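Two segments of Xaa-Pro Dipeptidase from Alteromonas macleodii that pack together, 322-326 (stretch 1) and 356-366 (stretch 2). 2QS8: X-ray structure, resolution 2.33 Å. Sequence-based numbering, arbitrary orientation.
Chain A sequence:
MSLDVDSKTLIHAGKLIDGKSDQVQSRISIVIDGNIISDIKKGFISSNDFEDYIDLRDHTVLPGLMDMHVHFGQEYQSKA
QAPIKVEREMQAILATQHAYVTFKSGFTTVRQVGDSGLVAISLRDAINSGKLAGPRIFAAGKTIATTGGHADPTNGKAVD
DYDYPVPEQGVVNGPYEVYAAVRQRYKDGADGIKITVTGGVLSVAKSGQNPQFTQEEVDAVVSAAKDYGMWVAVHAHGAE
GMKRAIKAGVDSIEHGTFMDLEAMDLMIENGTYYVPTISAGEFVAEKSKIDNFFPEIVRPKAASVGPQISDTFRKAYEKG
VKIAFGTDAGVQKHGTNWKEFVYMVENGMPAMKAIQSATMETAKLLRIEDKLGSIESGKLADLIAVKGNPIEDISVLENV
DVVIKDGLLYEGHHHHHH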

# COMPACT_ATOMS: atom_id res chain seq x y z
N LYS A 322 -1.98 -5.24 -37.71
CA LYS A 322 -0.56 -4.95 -37.92
C LYS A 322 0.27 -6.08 -37.33
O LYS A 322 -0.02 -6.57 -36.23
CB LYS A 322 -0.19 -3.61 -37.29
CG LYS A 322 -0.96 -2.45 -37.88
CD LYS A 322 -0.91 -1.24 -36.96
CE LYS A 322 0.42 -0.55 -37.04
NZ LYS A 322 0.55 0.11 -38.38
N ILE A 323 1.31 -6.49 -38.06
CA ILE A 323 2.16 -7.58 -37.63
C ILE A 323 3.64 -7.27 -37.72
O ILE A 323 4.12 -6.73 -38.72
CB ILE A 323 1.86 -8.85 -38.47
CG1 ILE A 323 0.48 -9.39 -38.11
CG2 ILE A 323 2.94 -9.89 -38.27
CD1 ILE A 323 0.02 -10.58 -38.94
N ALA A 324 4.37 -7.61 -36.65
CA ALA A 324 5.81 -7.41 -36.59
C ALA A 324 6.45 -8.75 -36.23
O ALA A 324 5.92 -9.50 -35.40
CB ALA A 324 6.16 -6.35 -35.55
N PHE A 325 7.58 -9.05 -36.87
CA PHE A 325 8.32 -10.29 -36.67
C PHE A 325 8.78 -10.57 -35.22
O PHE A 325 9.46 -9.74 -34.60
CB PHE A 325 9.54 -10.29 -37.59
CG PHE A 325 10.22 -11.62 -37.70
CD1 PHE A 325 9.84 -12.52 -38.69
CD2 PHE A 325 11.25 -11.96 -36.84
CE1 PHE A 325 10.49 -13.74 -38.82
CE2 PHE A 325 11.90 -13.17 -36.97
CZ PHE A 325 11.52 -14.07 -37.96
N GLY A 326 8.43 -11.74 -34.71
CA GLY A 326 8.80 -12.15 -33.36
C GLY A 326 8.73 -13.66 -33.20
O GLY A 326 7.71 -14.26 -33.53
N GLN A 356 9.10 -7.68 -44.84
CA GLN A 356 8.84 -6.31 -44.44
C GLN A 356 8.43 -6.25 -42.97
O GLN A 356 8.62 -5.23 -42.31
CB GLN A 356 7.77 -5.68 -45.34
CG GLN A 356 8.17 -5.65 -46.81
CD GLN A 356 7.22 -4.86 -47.69
OE1 GLN A 356 6.01 -5.00 -47.60
NE2 GLN A 356 7.78 -4.05 -48.57
N SER A 357 7.89 -7.35 -42.46
CA SER A 357 7.46 -7.39 -41.07
C SER A 357 8.66 -7.53 -40.13
O SER A 357 8.53 -7.33 -38.93
CB SER A 357 6.50 -8.55 -40.83
OG SER A 357 7.21 -9.76 -40.66
N ALA A 358 9.82 -7.88 -40.67
CA ALA A 358 11.02 -8.04 -39.86
C ALA A 358 12.02 -6.92 -40.14
O ALA A 358 13.15 -6.96 -39.67
CB ALA A 358 11.66 -9.38 -40.14
N THR A 359 11.59 -5.93 -40.92
CA THR A 359 12.44 -4.80 -41.26
C THR A 359 11.78 -3.46 -40.89
O THR A 359 12.13 -2.85 -39.87
CB THR A 359 12.79 -4.81 -42.78
OG1 THR A 359 11.62 -5.06 -43.56
CG2 THR A 359 13.80 -5.89 -43.07
N MSE A 360 10.82 -3.00 -41.70
CA MSE A 360 10.12 -1.74 -41.43
C MSE A 360 9.06 -1.84 -40.34
O MSE A 360 8.87 -0.90 -39.56
CB MSE A 360 9.47 -1.22 -42.73
CG MSE A 360 10.47 -0.63 -43.72
SE MSE A 360 11.39 0.82 -42.79
CE MSE A 360 9.89 2.03 -42.37
N GLU A 361 8.34 -2.95 -40.28
CA GLU A 361 7.31 -3.08 -39.25
C GLU A 361 7.93 -3.15 -37.86
O GLU A 361 7.42 -2.55 -36.90
CB GLU A 361 6.44 -4.30 -39.52
CG GLU A 361 5.58 -4.13 -40.77
CD GLU A 361 4.86 -2.78 -40.80
OE1 GLU A 361 3.84 -2.64 -40.09
OE2 GLU A 361 5.32 -1.87 -41.51
N THR A 362 9.03 -3.89 -37.74
CA THR A 362 9.72 -4.02 -36.48
C THR A 362 10.34 -2.68 -36.11
O THR A 362 10.33 -2.30 -34.94
CB THR A 362 10.84 -5.08 -36.54
OG1 THR A 362 11.64 -4.87 -37.71
CG2 THR A 362 10.25 -6.48 -36.56
N ALA A 363 10.87 -1.97 -37.10
CA ALA A 363 11.49 -0.67 -36.86
C ALA A 363 10.49 0.34 -36.30
O ALA A 363 10.85 1.18 -35.48
CB ALA A 363 12.12 -0.13 -38.13
N LYS A 364 9.24 0.26 -36.75
CA LYS A 364 8.20 1.17 -36.27
C LYS A 364 7.82 0.84 -34.82
O LYS A 364 7.65 1.73 -33.99
CB LYS A 364 6.96 1.08 -37.15
CG LYS A 364 7.18 1.52 -38.59
CD LYS A 364 5.94 1.25 -39.44
CE LYS A 364 6.25 1.41 -40.92
NZ LYS A 364 5.12 0.91 -41.75
N LEU A 365 7.69 -0.46 -34.53
CA LEU A 365 7.34 -0.90 -33.18
C LEU A 365 8.42 -0.50 -32.17
O LEU A 365 8.12 -0.20 -31.02
CB LEU A 365 7.14 -2.42 -33.14
CG LEU A 365 6.70 -3.05 -31.81
CD1 LEU A 365 5.48 -2.33 -31.22
CD2 LEU A 365 6.38 -4.52 -32.04
N LEU A 366 9.68 -0.48 -32.61
CA LEU A 366 10.78 -0.09 -31.75
C LEU A 366 11.06 1.41 -31.84
O LEU A 366 12.00 1.91 -31.23
CB LEU A 366 12.06 -0.85 -32.11
CG LEU A 366 12.27 -2.25 -31.51
CD1 LEU A 366 13.59 -2.83 -32.00
CD2 LEU A 366 12.28 -2.17 -29.99
O HOH W 1 1.79 -4.68 -40.38

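Stretch 2 packs against the extended segment 322-326, and the two bury 348 Å² between them. Gln356 points away and makes no contact, but its carbonyl O accepts a hydrogen bond from Glu361 N at 3.1 Å. Ser357 supplies the one direct hydrogen bond across the contact. Its O accepts from Phe325 N at 2.8 Å, nearly in line, with an angle of 171° at the hydrogen. The same O lies 3.6 Å from Ala324 CA in a CA-H...O contact. The small Ser357 side chain points toward stretch 1, with CB 3.7 Å from Ile323 O. Its OG lies near the plane of the Phe325 ring, at the edge.

Ala358 follows. Its CB sits 3.4 Å from Phe325 CB, a tight apolar contact. A methyl group fits this narrow space. The Phe325 CB points toward stretch 2, while the end of its ring leads away. Thr359 and Met360, a selenomethionine, do not touch stretch 1. Thr359 O receives Thr362 OG1 at 3.0 Å, so the buried hydroxyl is satisfied.

Glu361 points toward stretch 1 at a partly exposed site. Its CB is 3.5 Å from Ile323 O. Its OE1 accepts from a water at 2.9 Å, and that water accepts from Ile323 N at 3.0 Å, bridging the stretches. Its OE2 forms a salt bridge with Lys364 NZ at 2.8 Å. The carboxylate thus serves the contact through the water and is paired with Lys364 on its own stretch.

With its OG1 bonded to Thr359 O, Thr362 offers its methyl to stretch 1: CG2 lies 3.7 Å from Phe325 N and 4.2 Å from Ala324 CB. Ala363 is out of reach. The exposed Lys364 makes no close contact across. Leu365 closes the apolar patch, with CD2 4.0 Å from Ala324 CB. Leu366 lies beyond the contact.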